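Local atomic coordinates of family 88 glycosyl hydrolase (Bacteroides thetaiotaomicron, PDB entry 5NOA), a protein that probably acts as a polysaccharide lyase that removes rhamnose caps from complex arabinogalactan proteins such as gum arabic, despite its glycoside-hydrolase family name. Residues A201-R206 and R258-S263; W225-G230 and T292-Y297; A266-E271 and E318-Y323; V165-T170 and L236-K241. One frame throughout, in Å; residues are numbered along the deposited sequence. Where two conformers were deposited one is given.

Contact 1 (A201-R206 and R258-S263); sequences AGLYYR and RTLAKS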
loop_
_atom_site.group_PDB
_atom_site.type_symbol
_atom_site.label_atom_id
_atom_site.label_comp_id
_atom_site.label_asym_id
_atom_site.label_seq_id
_atom_site.Cartn_x
_atom_site.Cartn_y
_atom_site.Cartn_z
ATOM N N ALA A 201 -10.632 -16.330 9.922
ATOM C CA ALA A 201 -10.796 -14.910 10.216
ATOM C C ALA A 201 -10.938 -14.051 8.976
ATOM O O ALA A 201 -11.428 -12.934 9.041
ATOM C CB ALA A 201 -9.632 -14.419 11.010
ATOM N N GLY A 202 -10.410 -14.535 7.859
ATOM C CA GLY A 202 -10.412 -13.743 6.635
ATOM C C GLY A 202 -9.433 -12.585 6.621
ATOM O O GLY A 202 -9.641 -11.622 5.915
ATOM N N LEU A 203 -8.331 -12.694 7.378
ATOM C CA LEU A 203 -7.321 -11.639 7.474
ATOM C C LEU A 203 -5.944 -12.281 7.367
ATOM O O LEU A 203 -5.788 -13.491 7.532
ATOM C CB LEU A 203 -7.462 -10.928 8.835
ATOM C CG LEU A 203 -8.723 -10.095 9.058
ATOM C CD1 LEU A 203 -8.760 -9.572 10.467
ATOM C CD2 LEU A 203 -8.870 -8.961 8.081
ATOM N N TYR A 204 -4.959 -11.440 7.048
ATOM C CA TYR A 204 -3.575 -11.848 6.956
ATOM C C TYR A 204 -2.801 -11.522 8.225
ATOM O O TYR A 204 -2.789 -10.383 8.699
ATOM C CB TYR A 204 -2.875 -11.106 5.808
ATOM C CG TYR A 204 -3.232 -11.617 4.432
ATOM C CD1 TYR A 204 -4.400 -11.177 3.812
ATOM C CD2 TYR A 204 -2.473 -12.530 3.758
ATOM C CE1 TYR A 204 -4.791 -11.625 2.582
ATOM C CE2 TYR A 204 -2.847 -12.982 2.487
ATOM C CZ TYR A 204 -4.017 -12.549 1.944
ATOM O OH TYR A 204 -4.412 -12.985 0.707
ATOM N N TYR A 205 -2.065 -12.506 8.701
ATOM C CA TYR A 205 -1.034 -12.252 9.689
ATOM C C TYR A 205 0.095 -11.452 9.051
ATOM O O TYR A 205 0.358 -11.567 7.865
ATOM C CB TYR A 205 -0.511 -13.580 10.250
ATOM C CG TYR A 205 -1.568 -14.345 11.058
ATOM C CD1 TYR A 205 -1.989 -13.891 12.304
ATOM C CD2 TYR A 205 -2.149 -15.496 10.569
ATOM C CE1 TYR A 205 -2.942 -14.585 13.034
ATOM C CE2 TYR A 205 -3.127 -16.180 11.267
ATOM C CZ TYR A 205 -3.510 -15.732 12.507
ATOM O OH TYR A 205 -4.489 -16.400 13.212
ATOM N N ARG A 206 0.814 -10.728 9.879
ATOM C CA ARG A 206 1.876 -9.908 9.336
ATOM C C ARG A 206 3.037 -10.717 8.722
ATOM O O ARG A 206 3.726 -10.225 7.823
ATOM C CB ARG A 206 2.361 -8.887 10.328
ATOM C CG ARG A 206 3.151 -9.456 11.455
ATOM C CD ARG A 206 3.156 -8.514 12.628
ATOM N NE ARG A 206 3.951 -7.337 12.440
ATOM C CZ ARG A 206 4.060 -6.318 13.321
ATOM N NH1 ARG A 206 3.406 -6.238 14.528
ATOM N NH2 ARG A 206 4.837 -5.294 13.002
ATOM N N ARG A 258 -12.497 -9.790 -1.984
ATOM C CA ARG A 258 -13.803 -9.718 -1.360
ATOM C C ARG A 258 -13.814 -10.281 0.062
ATOM O O ARG A 258 -14.481 -9.706 0.932
ATOM C CB ARG A 258 -14.854 -10.429 -2.198
ATOM C CG ARG A 258 -15.140 -9.668 -3.495
ATOM C CD ARG A 258 -16.315 -10.299 -4.173
ATOM N NE ARG A 258 -16.632 -9.745 -5.455
ATOM C CZ ARG A 258 -16.795 -10.428 -6.575
ATOM N NH1 ARG A 258 -16.711 -11.749 -6.645
ATOM N NH2 ARG A 258 -17.085 -9.733 -7.648
ATOM N N THR A 259 -13.097 -11.397 0.294
ATOM C CA THR A 259 -13.086 -11.987 1.646
ATOM C C THR A 259 -12.360 -11.066 2.629
ATOM O O THR A 259 -12.820 -10.803 3.751
ATOM C CB THR A 259 -12.481 -13.408 1.687
ATOM O OG1 THR A 259 -11.049 -13.466 1.390
ATOM C CG2 THR A 259 -13.252 -14.325 0.836
ATOM N N LEU A 260 -11.234 -10.548 2.184
ATOM C CA LEU A 260 -10.455 -9.638 3.031
ATOM C C LEU A 260 -11.237 -8.359 3.318
ATOM O O LEU A 260 -11.303 -7.907 4.462
ATOM C CB LEU A 260 -9.136 -9.325 2.338
ATOM C CG LEU A 260 -8.169 -8.439 3.075
ATOM C CD1 LEU A 260 -7.776 -9.027 4.404
ATOM C CD2 LEU A 260 -6.949 -8.122 2.228
ATOM N N ALA A 261 -11.874 -7.812 2.287
ATOM C CA ALA A 261 -12.677 -6.609 2.521
ATOM C C ALA A 261 -13.762 -6.803 3.561
ATOM O O ALA A 261 -13.998 -5.949 4.431
ATOM C CB ALA A 261 -13.316 -6.142 1.217
ATOM N N LYS A 262 -14.413 -7.959 3.494
ATOM C CA LYS A 262 -15.509 -8.215 4.418
ATOM C C LYS A 262 -15.042 -8.284 5.841
ATOM O O LYS A 262 -15.656 -7.701 6.753
ATOM C CB LYS A 262 -16.235 -9.507 3.992
ATOM C CG LYS A 262 -17.553 -9.784 4.684
ATOM C CD LYS A 262 -18.261 -11.021 4.086
ATOM C CE LYS A 262 -19.436 -11.503 4.921
ATOM N NZ LYS A 262 -20.514 -10.511 5.080
ATOM N N SER A 263 -13.921 -8.964 6.035
ATOM C CA SER A 263 -13.371 -9.087 7.395
ATOM C C SER A 263 -12.802 -7.765 7.911
ATOM O O SER A 263 -12.932 -7.438 9.088
ATOM C CB SER A 263 -12.306 -10.159 7.418
ATOM O OG SER A 263 -12.893 -11.416 7.225
#
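Gly202 and Leu260 bring the two backbones together, their CA atoms 5.5 Å apart, where the turn ending in a short strand lies against one side of the helix 258-263. Gly202 has a positive phi (73°), a conformation that favours glycine. A side chain at this position would also point straight at the helix and collide with Ser263 OG. With only hydrogens on its CA, Gly202 lets its carbonyl turn to the helix, and Leu260 CA directs a nearly straight C-H...O contact at Gly202 O, 3.6 Å away. Ser263 makes the polar link: with OG beside its own backbone N (chi1 -69°), it donates to Ala201 O at 2.8 Å. The donor lies 22° out of the carbonyl plane. An alanine in place of Ser263 would probably leave Ala201 O without this mate and the turn less firmly tied to the helix. Strand 203-204 pairs antiparallel with 197-198, so the helix grips the turn of a small beta-hairpin, an excursion from an otherwise largely helical fold of the six-hairpin clan. Tyr197 on the other strand adds a bond to Thr259 OG1. Apolar packing completes the contact around the branched end of Leu260. Leu203 CD2 meets Leu260 CD1 at 3.8 Å, the two side chains crossing at about a right angle. Leu260 CD1 also comes up to the edge of the Tyr204 ring, 4.0 Å from Tyr204 CD1, close to the ring plane. Leucine suits this site because its fork spreads along the ring: Leu260 CD2 lies 4.1 Å from Tyr204 CE1.

Contact 2 (W225-G230 and T292-Y297); sequences WARGDG and TAFFTY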
loop_
_atom_site.group_PDB
_atom_site.type_symbol
_atom_site.label_atom_id
_atom_site.label_comp_id
_atom_site.label_asym_id
_atom_site.label_seq_id
_atom_site.Cartn_x
_atom_site.Cartn_y
_atom_site.Cartn_z
ATOM N N TRP A 225 -2.154 -7.321 12.335
ATOM C CA TRP A 225 -1.646 -5.951 12.351
ATOM C C TRP A 225 -2.389 -5.162 11.289
ATOM O O TRP A 225 -2.389 -5.510 10.099
ATOM C CB TRP A 225 -0.184 -5.984 12.012
ATOM C CG TRP A 225 0.539 -4.698 12.078
ATOM C CD1 TRP A 225 0.279 -3.629 12.871
ATOM C CD2 TRP A 225 1.712 -4.365 11.355
ATOM N NE1 TRP A 225 1.196 -2.637 12.665
ATOM C CE2 TRP A 225 2.125 -3.086 11.788
ATOM C CE3 TRP A 225 2.463 -5.022 10.412
ATOM C CZ2 TRP A 225 3.215 -2.412 11.255
ATOM C CZ3 TRP A 225 3.580 -4.360 9.881
ATOM C CH2 TRP A 225 3.939 -3.089 10.334
ATOM N N ALA A 226 -2.963 -4.034 11.696
ATOM C CA ALA A 226 -3.761 -3.221 10.793
ATOM C C ALA A 226 -2.956 -2.739 9.608
ATOM O O ALA A 226 -3.420 -2.858 8.474
ATOM C CB ALA A 226 -4.347 -2.027 11.534
ATOM N N ARG A 227 -1.773 -2.161 9.806
ATOM C CA ARG A 227 -1.041 -1.697 8.635
ATOM C C ARG A 227 -0.738 -2.863 7.701
ATOM O O ARG A 227 -0.830 -2.698 6.498
ATOM C CB ARG A 227 0.222 -0.908 8.977
ATOM C CG ARG A 227 0.899 -0.442 7.692
ATOM C CD ARG A 227 1.902 0.702 7.834
ATOM N NE ARG A 227 3.106 0.382 8.598
ATOM C CZ ARG A 227 3.487 0.970 9.737
ATOM N NH1 ARG A 227 2.710 1.851 10.351
ATOM N NH2 ARG A 227 4.648 0.622 10.292
ATOM N N GLY A 228 -0.420 -4.027 8.251
ATOM C CA GLY A 228 -0.154 -5.232 7.437
ATOM C C GLY A 228 -1.307 -5.550 6.474
ATOM O O GLY A 228 -1.131 -5.743 5.272
ATOM N N ASP A 229 -2.508 -5.639 7.054
ATOM C CA ASP A 229 -3.663 -5.899 6.231
ATOM C C ASP A 229 -4.005 -4.742 5.298
ATOM O O ASP A 229 -4.547 -4.985 4.207
ATOM C CB ASP A 229 -4.848 -6.336 7.063
ATOM C CG ASP A 229 -4.718 -7.759 7.454
ATOM O OD1 ASP A 229 -3.888 -8.048 8.383
ATOM O OD2 ASP A 229 -5.355 -8.619 6.811
ATOM N N GLY A 230 -3.706 -3.531 5.721
ATOM C CA GLY A 230 -3.872 -2.385 4.849
ATOM C C GLY A 230 -3.037 -2.498 3.596
ATOM O O GLY A 230 -3.533 -2.285 2.495
ATOM N N THR A 292 -5.824 2.368 8.634
ATOM C CA THR A 292 -7.083 2.963 8.309
ATOM C C THR A 292 -7.078 3.591 6.920
ATOM O O THR A 292 -8.032 3.429 6.147
ATOM C CB THR A 292 -7.459 4.033 9.350
ATOM O OG1 THR A 292 -7.496 3.431 10.638
ATOM C CG2 THR A 292 -8.794 4.719 9.091
ATOM N N ALA A 293 -6.054 4.345 6.580
ATOM C CA ALA A 293 -5.982 5.005 5.265
ATOM C C ALA A 293 -5.914 3.997 4.128
ATOM O O ALA A 293 -6.581 4.128 3.128
ATOM C CB ALA A 293 -4.796 5.971 5.217
ATOM N N PHE A 294 -5.082 2.971 4.271
ATOM C CA PHE A 294 -5.017 1.938 3.245
ATOM C C PHE A 294 -6.369 1.255 3.087
ATOM O O PHE A 294 -6.750 0.917 1.974
ATOM C CB PHE A 294 -3.939 0.891 3.537
ATOM C CG PHE A 294 -2.516 1.334 3.256
ATOM C CD1 PHE A 294 -2.151 1.813 2.008
ATOM C CD2 PHE A 294 -1.551 1.257 4.229
ATOM C CE1 PHE A 294 -0.852 2.224 1.725
ATOM C CE2 PHE A 294 -0.233 1.640 3.963
ATOM C CZ PHE A 294 0.100 2.138 2.707
ATOM N N PHE A 295 -7.071 0.992 4.189
ATOM C CA PHE A 295 -8.391 0.380 4.091
ATOM C C PHE A 295 -9.385 1.307 3.404
ATOM O O PHE A 295 -10.241 0.841 2.651
ATOM C CB PHE A 295 -8.928 -0.017 5.466
ATOM C CG PHE A 295 -8.122 -1.079 6.183
ATOM C CD1 PHE A 295 -7.635 -2.203 5.540
ATOM C CD2 PHE A 295 -7.938 -0.989 7.543
ATOM C CE1 PHE A 295 -6.946 -3.187 6.226
ATOM C CE2 PHE A 295 -7.241 -1.963 8.227
ATOM C CZ PHE A 295 -6.735 -3.065 7.575
ATOM N N THR A 296 -9.306 2.599 3.689
ATOM C CA THR A 296 -10.215 3.561 3.109
ATOM C C THR A 296 -9.981 3.641 1.611
ATOM O O THR A 296 -10.943 3.729 0.844
ATOM C CB THR A 296 -10.050 4.907 3.776
ATOM O OG1 THR A 296 -10.227 4.767 5.178
ATOM C CG2 THR A 296 -11.016 5.953 3.322
ATOM N N TYR A 297 -8.724 3.567 1.172
ATOM C CA TYR A 297 -8.420 3.423 -0.247
ATOM C C TYR A 297 -8.970 2.148 -0.822
ATOM O O TYR A 297 -9.684 2.139 -1.827
ATOM C CB TYR A 297 -6.899 3.450 -0.511
ATOM C CG TYR A 297 -6.546 3.115 -1.938
ATOM C CD1 TYR A 297 -6.903 3.953 -2.973
ATOM C CD2 TYR A 297 -5.893 1.931 -2.252
ATOM C CE1 TYR A 297 -6.579 3.655 -4.276
ATOM C CE2 TYR A 297 -5.586 1.618 -3.575
ATOM C CZ TYR A 297 -5.949 2.488 -4.597
ATOM O OH TYR A 297 -5.641 2.212 -5.918
#
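Phe294 and Phe295 both place CG beside their own backbone N and anti to the carbonyl carbon (chi1 -64° for Phe295), and being successive helix residues they direct their rings to different parts of the helix 226-230. Segments 226-230 and 292-297 run in broadly the same direction, 28° apart, with their axes 8.2 Å apart at the closest, consistent with neighbouring inner helices of an (alpha/alpha)6 barrel, the fold of the six-hairpin clan. So close an approach depends on Gly230, whose CA lies 4.8 Å from the CA of Phe294: any CB there would collide with Phe294 CB. Instead, Phe294 CB settles 3.4 Å from Gly230 O. The Phe295 ring lies against the backbone of the other helix at Ala226, Asp229 and Gly230. Its CE1 comes within 3.3 Å of Gly230 N and its CZ within 3.4 Å of Ala226 O, so the ring spans the two ends of the Gly230 N to Ala226 O helical hydrogen bond and probably shields it from water. Asp229 CB sits in the ring plane, at the edge, 3.8 Å from Phe295 CZ. The carboxylate of Asp229 turns elsewhere, to Tyr204 N. Met278 and Trp274 also pack against Phe295. An alanine in place of Phe295 would probably open a gap along the backbone of 226-230 and strip that helical bond of its apolar cover. Behind the interface, Thr292 O is gripped twice: Thr296 N and Thr296 OG1 approach from opposite faces of its carbonyl plane, the hydroxyl at 2.7 Å and 38° out of that plane.

Contact 3 (A266-E271 and E318-Y323); sequences ACQQPE and EKAWKY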
loop_
_atom_site.group_PDB
_atom_site.type_symbol
_atom_site.label_atom_id
_atom_site.label_comp_id
_atom_site.label_asym_id
_atom_site.label_seq_id
_atom_site.Cartn_x
_atom_site.Cartn_y
_atom_site.Cartn_z
ATOM N N ALA A 266 -15.735 -5.633 8.993
ATOM C CA ALA A 266 -16.375 -6.120 10.190
ATOM C C ALA A 266 -15.696 -5.743 11.465
ATOM O O ALA A 266 -16.316 -5.743 12.500
ATOM C CB ALA A 266 -16.478 -7.640 10.139
ATOM N N CYS A 267 -14.410 -5.425 11.422
ATOM C CA CYS A 267 -13.677 -5.092 12.647
ATOM C C CYS A 267 -13.262 -3.625 12.752
ATOM O O CYS A 267 -12.491 -3.244 13.623
ATOM C CB CYS A 267 -12.444 -5.974 12.833
ATOM S SG CYS A 267 -11.163 -5.763 11.589
ATOM N N GLN A 268 -13.902 -2.759 11.995
ATOM C CA GLN A 268 -13.703 -1.322 12.174
ATOM C C GLN A 268 -14.145 -0.918 13.567
ATOM O O GLN A 268 -15.166 -1.403 14.055
ATOM C CB GLN A 268 -14.516 -0.556 11.120
ATOM C CG GLN A 268 -14.320 0.945 11.133
ATOM C CD GLN A 268 -15.198 1.636 10.090
ATOM O OE1 GLN A 268 -16.349 1.282 9.913
ATOM N NE2 GLN A 268 -14.657 2.635 9.420
ATOM N N GLN A 269 -13.398 -0.029 14.219
ATOM C CA GLN A 269 -13.868 0.439 15.505
ATOM C C GLN A 269 -15.087 1.344 15.325
ATOM O O GLN A 269 -15.279 1.964 14.271
ATOM C CB GLN A 269 -12.804 1.233 16.250
ATOM C CG GLN A 269 -11.562 0.432 16.575
ATOM C CD GLN A 269 -11.875 -0.766 17.444
ATOM O OE1 GLN A 269 -12.645 -0.661 18.385
ATOM N NE2 GLN A 269 -11.378 -1.921 17.071
ATOM N N PRO A 270 -15.909 1.431 16.355
ATOM C CA PRO A 270 -17.023 2.403 16.302
ATOM C C PRO A 270 -16.612 3.858 15.887
ATOM O O PRO A 270 -17.374 4.587 15.230
ATOM C CB PRO A 270 -17.581 2.317 17.716
ATOM C CG PRO A 270 -17.231 0.913 18.179
ATOM C CD PRO A 270 -15.905 0.649 17.614
ATOM N N GLU A 271 -15.409 4.260 16.272
ATOM C CA GLU A 271 -14.870 5.591 16.000
ATOM C C GLU A 271 -14.381 5.767 14.547
ATOM O O GLU A 271 -14.013 6.871 14.155
ATOM C CB GLU A 271 -13.676 5.839 16.925
ATOM C CG GLU A 271 -14.079 5.975 18.365
ATOM C CD GLU A 271 -14.088 4.674 19.161
ATOM O OE1 GLU A 271 -13.887 3.537 18.628
ATOM O OE2 GLU A 271 -14.294 4.831 20.372
ATOM N N GLU A 318 -17.358 5.833 4.926
ATOM C CA GLU A 318 -17.697 7.153 5.422
ATOM C C GLU A 318 -17.182 7.384 6.830
ATOM O O GLU A 318 -16.668 8.475 7.142
ATOM C CB GLU A 318 -19.199 7.426 5.381
ATOM C CG GLU A 318 -19.742 7.524 3.963
ATOM C CD GLU A 318 -19.052 8.590 3.147
ATOM O OE1 GLU A 318 -18.941 9.774 3.583
ATOM O OE2 GLU A 318 -18.547 8.254 2.074
ATOM N N LYS A 319 -17.305 6.393 7.703
ATOM C CA LYS A 319 -16.800 6.523 9.070
ATOM C C LYS A 319 -15.283 6.652 9.059
ATOM O O LYS A 319 -14.714 7.387 9.869
ATOM C CB LYS A 319 -17.236 5.342 9.930
ATOM C CG LYS A 319 -18.676 5.371 10.356
ATOM C CD LYS A 319 -18.990 4.261 11.352
ATOM C CE LYS A 319 -19.334 2.992 10.633
ATOM N NZ LYS A 319 -19.770 1.975 11.620
ATOM N N ALA A 320 -14.617 5.903 8.177
ATOM C CA ALA A 320 -13.157 5.977 8.079
ATOM C C ALA A 320 -12.670 7.335 7.599
ATOM O O ALA A 320 -11.727 7.899 8.159
ATOM C CB ALA A 320 -12.636 4.862 7.212
ATOM N N TRP A 321 -13.329 7.850 6.566
ATOM C CA TRP A 321 -12.946 9.175 6.061
ATOM C C TRP A 321 -13.210 10.255 7.086
ATOM O O TRP A 321 -12.465 11.219 7.194
ATOM C CB TRP A 321 -13.630 9.503 4.725
ATOM C CG TRP A 321 -13.209 10.853 4.261
ATOM C CD1 TRP A 321 -13.935 11.991 4.339
ATOM C CD2 TRP A 321 -11.919 11.217 3.782
ATOM N NE1 TRP A 321 -13.180 13.061 3.901
ATOM C CE2 TRP A 321 -11.937 12.606 3.560
ATOM C CE3 TRP A 321 -10.737 10.495 3.506
ATOM C CZ2 TRP A 321 -10.821 13.287 3.098
ATOM C CZ3 TRP A 321 -9.640 11.179 3.049
ATOM C CH2 TRP A 321 -9.699 12.561 2.842
ATOM N N LYS A 322 -14.291 10.108 7.849
ATOM C CA LYS A 322 -14.539 11.012 8.923
ATOM C C LYS A 322 -13.348 11.066 9.922
ATOM O O LYS A 322 -12.868 12.133 10.289
ATOM C CB LYS A 322 -15.843 10.632 9.573
ATOM C CG LYS A 322 -16.125 11.404 10.814
ATOM C CD LYS A 322 -17.530 11.090 11.299
ATOM C CE LYS A 322 -17.787 11.670 12.668
ATOM N NZ LYS A 322 -17.989 13.116 12.532
ATOM N N TYR A 323 -12.853 9.904 10.319
ATOM C CA TYR A 323 -11.670 9.852 11.153
ATOM C C TYR A 323 -10.478 10.515 10.460
ATOM O O TYR A 323 -9.755 11.313 11.073
ATOM C CB TYR A 323 -11.349 8.386 11.524
ATOM C CG TYR A 323 -9.917 8.261 12.006
ATOM C CD1 TYR A 323 -9.537 8.671 13.278
ATOM C CD2 TYR A 323 -8.920 7.840 11.147
ATOM C CE1 TYR A 323 -8.224 8.645 13.682
ATOM C CE2 TYR A 323 -7.602 7.786 11.553
ATOM C CZ TYR A 323 -7.251 8.213 12.823
ATOM O OH TYR A 323 -5.942 8.225 13.274
HETATM O O HOH W 1 -18.432 -0.030 10.916
HETATM O O HOH W 2 -17.604 0.969 12.938
HETATM O O HOH W 3 -15.649 8.305 12.353
#
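Gln268 and Lys319 make most of the direct contact, which is one of van der Waals touch rather than hydrogen bonding. Gln268 has CG anti to the backbone N (chi1 -176°) and stays extended beyond it, so its amide reaches the helix 318-323. There OE1 lies 3.5 Å from Lys319 CE, and NE2 is 3.7 Å from Ala320 CB, a methyl small enough to admit the flat amide. NE2 donates outside the pair, to Gly272 O and Val316 O, which fixes which way the amide faces. Further along, Glu271 O comes to 4.0 Å from Tyr323 CB.

Water carries the polar links. Lys319, bent at chi3 (-86°), brings its ammonium back over the loop, where a water 2.7 Å from Lys319 NZ accepts from it and donates to Gln269 O, with a longer bond to Gln268 OE1. A long, flexible lysine suits this exposed edge of the contact, where its ammonium can reach water. A third-party link of the same kind joins backbone to backbone: another water donates to both Glu271 O and Lys319 O, at 2.8 Å each.

The contact thus lays the loop that follows helix 250-266 across one side of helix 310-328, a water-bridged loop-on-helix packing at the periphery of what is probably an (alpha/alpha)6 barrel, the fold of the six-hairpin clan.

Contact 4 (V165-T170 and L236-K241); sequences VMPVMT and LAKVLK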
loop_
_atom_site.group_PDB
_atom_site.type_symbol
_atom_site.label_atom_id
_atom_site.label_comp_id
_atom_site.label_asym_id
_atom_site.label_seq_id
_atom_site.Cartn_x
_atom_site.Cartn_y
_atom_site.Cartn_z
ATOM N N VAL A 165 5.239 -5.355 -4.099
ATOM C CA VAL A 165 5.653 -6.033 -5.308
ATOM C C VAL A 165 4.511 -6.459 -6.218
ATOM O O VAL A 165 4.702 -6.496 -7.433
ATOM C CB VAL A 165 6.625 -7.210 -5.067
ATOM C CG1 VAL A 165 7.388 -7.543 -6.330
ATOM C CG2 VAL A 165 7.608 -6.887 -3.968
ATOM N N MET A 166 3.323 -6.772 -5.712
ATOM C CA MET A 166 2.284 -7.217 -6.646
ATOM C C MET A 166 2.053 -6.222 -7.757
ATOM O O MET A 166 1.964 -6.632 -8.904
ATOM C CB MET A 166 0.976 -7.546 -5.957
ATOM C CG MET A 166 1.030 -8.738 -5.029
ATOM S SD MET A 166 -0.571 -9.334 -4.478
ATOM C CE MET A 166 -1.280 -7.857 -3.784
ATOM N N PRO A 167 1.948 -4.912 -7.462
ATOM C CA PRO A 167 1.714 -3.952 -8.556
ATOM C C PRO A 167 2.896 -3.769 -9.487
ATOM O O PRO A 167 2.711 -3.330 -10.631
ATOM C CB PRO A 167 1.341 -2.650 -7.831
ATOM C CG PRO A 167 0.976 -3.108 -6.429
ATOM C CD PRO A 167 1.910 -4.239 -6.160
ATOM N N VAL A 168 4.101 -4.143 -9.066
ATOM C CA VAL A 168 5.236 -4.190 -9.981
ATOM C C VAL A 168 4.968 -5.195 -11.085
ATOM O O VAL A 168 5.250 -4.956 -12.254
ATOM C CB VAL A 168 6.544 -4.552 -9.246
ATOM C CG1 VAL A 168 7.707 -4.743 -10.238
ATOM C CG2 VAL A 168 6.931 -3.466 -8.257
ATOM N N MET A 169 4.404 -6.330 -10.696
ATOM C CA MET A 169 4.149 -7.410 -11.659
ATOM C C MET A 169 3.144 -6.991 -12.707
ATOM O O MET A 169 3.332 -7.211 -13.907
ATOM C CB MET A 169 3.695 -8.678 -10.946
ATOM C CG MET A 169 4.590 -9.137 -9.793
ATOM S SD MET A 169 6.306 -9.448 -10.217
ATOM C CE MET A 169 6.194 -11.156 -10.743
ATOM N N THR A 170 2.058 -6.355 -12.261
ATOM C CA THR A 170 1.028 -5.927 -13.200
ATOM C C THR A 170 1.518 -4.751 -14.054
ATOM O O THR A 170 1.215 -4.694 -15.257
ATOM C CB THR A 170 -0.280 -5.600 -12.474
ATOM O OG1 THR A 170 -0.030 -4.747 -11.368
ATOM C CG2 THR A 170 -0.968 -6.836 -11.948
ATOM N N LEU A 236 -4.007 -5.528 -3.443
ATOM C CA LEU A 236 -4.953 -6.241 -4.256
ATOM C C LEU A 236 -5.784 -5.288 -5.122
ATOM O O LEU A 236 -6.060 -5.596 -6.286
ATOM C CB LEU A 236 -5.856 -7.128 -3.416
ATOM C CG LEU A 236 -5.207 -8.376 -2.854
ATOM C CD1 LEU A 236 -6.077 -9.018 -1.779
ATOM C CD2 LEU A 236 -4.853 -9.365 -3.956
ATOM N N ALA A 237 -6.170 -4.138 -4.592
ATOM C CA ALA A 237 -6.857 -3.138 -5.408
ATOM C C ALA A 237 -5.990 -2.725 -6.579
ATOM O O ALA A 237 -6.467 -2.671 -7.699
ATOM C CB ALA A 237 -7.255 -1.953 -4.539
ATOM N N LYS A 238 -4.717 -2.460 -6.339
ATOM C CA LYS A 238 -3.840 -2.059 -7.444
ATOM C C LYS A 238 -3.642 -3.164 -8.476
ATOM O O LYS A 238 -3.581 -2.884 -9.680
ATOM C CB LYS A 238 -2.528 -1.571 -6.878
ATOM C CG LYS A 238 -2.670 -0.209 -6.234
ATOM C CD LYS A 238 -1.439 0.172 -5.483
ATOM C CE LYS A 238 -0.378 0.767 -6.324
ATOM N NZ LYS A 238 -0.733 2.088 -6.919
ATOM N N VAL A 239 -3.599 -4.417 -8.033
ATOM C CA VAL A 239 -3.539 -5.544 -8.974
ATOM C C VAL A 239 -4.784 -5.539 -9.847
ATOM O O VAL A 239 -4.679 -5.634 -11.095
ATOM C CB VAL A 239 -3.393 -6.891 -8.250
ATOM C CG1 VAL A 239 -3.715 -8.064 -9.156
ATOM C CG2 VAL A 239 -2.003 -7.046 -7.692
ATOM N N LEU A 240 -5.969 -5.459 -9.214
ATOM C CA LEU A 240 -7.202 -5.544 -9.986
ATOM C C LEU A 240 -7.381 -4.352 -10.903
ATOM O O LEU A 240 -8.060 -4.482 -11.931
ATOM C CB LEU A 240 -8.383 -5.700 -9.056
ATOM C CG LEU A 240 -8.401 -7.055 -8.368
ATOM C CD1 LEU A 240 -9.504 -7.131 -7.307
ATOM C CD2 LEU A 240 -8.532 -8.207 -9.350
ATOM N N LYS A 241 -6.803 -3.205 -10.558
ATOM C CA LYS A 241 -6.836 -2.034 -11.440
ATOM C C LYS A 241 -6.184 -2.293 -12.790
ATOM O O LYS A 241 -6.694 -1.876 -13.830
ATOM C CB LYS A 241 -6.160 -0.840 -10.739
ATOM C CG LYS A 241 -6.196 0.457 -11.496
ATOM C CD LYS A 241 -5.541 1.548 -10.642
ATOM C CE LYS A 241 -5.597 2.917 -11.256
ATOM N NZ LYS A 241 -4.799 3.834 -10.404
HETATM O O HOH W 4 -1.049 -2.232 -10.790
#
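Met166 packs against Val239 and Leu236 across segments 165-170 and 236-241, which run almost parallel, at 6°, with axes 8.5 Å apart. Met166 CB presses on Val239 CG2 at 3.5 Å, tighter than usual carbon contact. The thioether then bends at chi3 (-55°) to bring CE within 3.9 Å of Leu236 CD2, a reach that a flexible unbranched chain can make. Leu185 and Leu189 of helix 180-196 also touch the methionine.

Pro167, one residue on, has no N-H to give to the preceding turn, and the helix is kinked here. Its compact ring lies across the stem of Lys238, with Pro167 CG 3.9 Å from Lys238 CB. The lysine chain bends twice beyond this point and leads its ammonium away.

Thr170, a turn later, uses both branches. Its CG2 faces Val239 CG1 at 4.1 Å, while OG1, between backbone N and carbonyl carbon, donates to a water. That water, 2.8 Å from Thr170 OG1, passes a hydrogen bond on to Lys238 O at the same distance.

Two near-parallel helices, 160-176 and 226-242, packed side by side are consistent with neighbouring inner helices of an (alpha/alpha)6 barrel, the fold of this protein's six-hairpin clan.

How the contacts relate
From the N terminus, helix 160-176 opens contact 4, segment 201-206, the turn and second strand of the hairpin, opens contact 1, and helix 226-242 first opens contact 2 at its start and then closes contact 4. Helix 250-266 next closes contact 1, the loop after it opens contact 3, helix 289-304 closes contact 2 and helix 310-328 closes contact 3. No contact nests in another: 4, 1 and 2 all cross one another, 2 crosses 3, and 3 follows 1 and 4 in series. Helix 226-242 serves contacts 2 and 4 and touches contact 1 through Asp229 and Leu236; Lys238 touches Tyr297 between contacts 2 and 4. Contact 3 meets contact 2 where Ala320 packs on Thr296.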